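Local coordinates for ancestral congerin Con-anc (PDB 3AJY), which binds galactose-containing glycans, as a reconstructed ancestor of the fish galectins called congerins, at residues 98-101 against 105-108. Residues are numbered along the deposited sequence; the frame is centred on the assembly and turned at random.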
loop_
_atom_site.group_PDB
_atom_site.type_symbol
_atom_site.label_atom_id
_atom_site.label_comp_id
_atom_site.label_asym_id
_atom_site.label_seq_id
_atom_site.Cartn_x
_atom_site.Cartn_y
_atom_site.Cartn_z
ATOM N N TYR A 98 4.267 -16.722 8.155
ATOM C CA TYR A 98 3.182 -17.610 7.733
ATOM C C TYR A 98 2.561 -17.061 6.465
ATOM O O TYR A 98 2.032 -15.954 6.461
ATOM C CB TYR A 98 2.124 -17.732 8.823
ATOM C CG TYR A 98 2.703 -18.104 10.157
ATOM C CD1 TYR A 98 3.189 -17.123 11.025
ATOM C CD2 TYR A 98 2.786 -19.439 10.551
ATOM C CE1 TYR A 98 3.727 -17.468 12.264
ATOM C CE2 TYR A 98 3.329 -19.786 11.787
ATOM C CZ TYR A 98 3.791 -18.798 12.633
ATOM O OH TYR A 98 4.341 -19.140 13.852
ATOM N N ILE A 99 2.647 -17.832 5.390
ATOM C CA ILE A 99 2.240 -17.379 4.059
ATOM C C ILE A 99 1.028 -18.190 3.556
ATOM O O ILE A 99 1.091 -19.419 3.512
ATOM C CB ILE A 99 3.406 -17.539 3.048
ATOM C CG1 ILE A 99 4.664 -16.782 3.504
ATOM C CG2 ILE A 99 2.981 -17.087 1.669
ATOM C CD1 ILE A 99 5.820 -17.664 3.954
ATOM N N GLU A 100 -0.056 -17.506 3.181
ATOM C CA GLU A 100 -1.223 -18.159 2.568
ATOM C C GLU A 100 -1.427 -17.739 1.112
ATOM O O GLU A 100 -1.545 -16.556 0.804
ATOM C CB GLU A 100 -2.518 -17.918 3.360
ATOM C CG GLU A 100 -3.734 -18.708 2.805
ATOM C CD GLU A 100 -5.015 -18.531 3.628
ATOM O OE1 GLU A 100 -5.176 -17.480 4.297
ATOM O OE2 GLU A 100 -5.872 -19.456 3.609
ATOM N N LEU A 101 -1.470 -18.727 0.227
ATOM C CA LEU A 101 -1.745 -18.504 -1.189
ATOM C C LEU A 101 -3.256 -18.578 -1.471
ATOM O O LEU A 101 -4.044 -19.054 -0.627
ATOM C CB LEU A 101 -0.968 -19.508 -2.034
ATOM C CG LEU A 101 0.536 -19.633 -1.729
ATOM C CD1 LEU A 101 1.180 -20.675 -2.644
ATOM C CD2 LEU A 101 1.311 -18.300 -1.803
ATOM N N HIS A 105 -3.365 -22.895 -0.010
ATOM C CA HIS A 105 -2.066 -23.478 0.307
ATOM C C HIS A 105 -1.320 -22.586 1.288
ATOM O O HIS A 105 -1.417 -21.359 1.206
ATOM C CB HIS A 105 -1.209 -23.661 -0.943
ATOM C CG HIS A 105 -1.490 -24.927 -1.695
ATOM N ND1 HIS A 105 -1.554 -24.976 -3.071
ATOM C CD2 HIS A 105 -1.716 -26.193 -1.260
ATOM C CE1 HIS A 105 -1.804 -26.218 -3.454
ATOM N NE2 HIS A 105 -1.913 -26.976 -2.374
ATOM N N LYS A 106 -0.576 -23.208 2.199
ATOM C CA LYS A 106 0.118 -22.484 3.242
ATOM C C LYS A 106 1.586 -22.881 3.337
ATOM O O LYS A 106 1.941 -24.040 3.133
ATOM C CB LYS A 106 -0.604 -22.650 4.582
ATOM C CG LYS A 106 -1.828 -21.747 4.690
ATOM C CD LYS A 106 -2.640 -22.006 5.948
ATOM C CE LYS A 106 -3.811 -21.035 6.054
ATOM N NZ LYS A 106 -4.967 -21.717 6.731
ATOM N N LEU A 107 2.425 -21.894 3.626
ATOM C CA LEU A 107 3.859 -22.078 3.762
ATOM C C LEU A 107 4.341 -21.415 5.038
ATOM O O LEU A 107 3.668 -20.546 5.591
ATOM C CB LEU A 107 4.608 -21.450 2.573
ATOM C CG LEU A 107 4.237 -21.851 1.149
ATOM C CD1 LEU A 107 5.253 -21.252 0.182
ATOM C CD2 LEU A 107 4.209 -23.361 1.012
ATOM N N GLU A 108 5.524 -21.827 5.487
ATOM C CA GLU A 108 6.186 -21.208 6.619
ATOM C C GLU A 108 7.662 -21.041 6.312
ATOM O O GLU A 108 8.245 -21.817 5.557
ATOM C CB GLU A 108 6.005 -22.056 7.879
ATOM C CG GLU A 108 4.562 -22.238 8.288
ATOM C CD GLU A 108 4.410 -23.031 9.584
ATOM O OE1 GLU A 108 3.266 -23.082 10.091
ATOM O OE2 GLU A 108 5.424 -23.591 10.079
#
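Ile99 and Leu107 face each other as a hydrogen-bonded antiparallel pair in a beta hairpin of the galectin beta-sandwich, where strand 106-110 forms the outer edge, within the chain, of the five-stranded sheet. Two backbone bonds tie the pair: Ile99 N to Leu107 O, almost straight at 177°, and Leu107 N to Ile99 O at 2.8 Å. Nearer the turn, Leu101 N donates to His105 O, also at 2.8 Å.

The tight side faces the sandwich interior. Ile99 CB lies 4.1 Å from Leu107 CB. Leu107 presses on both Ile59 and Leu61 of strand 58-65 in the opposing sheet, Ile99 on Leu61 and Leu101 on Ile59; Ile99 also touches Leu44 and Leu46 of the adjoining strand 41-52. At the turn end Leu101 CD1 grazes His105 CB at 4.2 Å, while the imidazole leads away.

The other face, carrying Tyr98, Glu100, Lys106 and Glu108, is looser and partly open to solvent. Glu100 swings CG away from its own backbone N (chi1 -175°) and stays extended, which lays it alongside Lys106; their salt bridge is nevertheless long, 4.0 Å from Glu100 OE2 to Lys106 NZ. Further along, Glu108 forms a salt bridge through OE2 to Lys96, while the Tyr98 hydroxyl is hydrogen-bonded to Asp93. The Glu108 carboxylate stands nearly perpendicular to the Tyr98 ring, its OE1 at the ring edge, 3.7 Å from Tyr98 CD2.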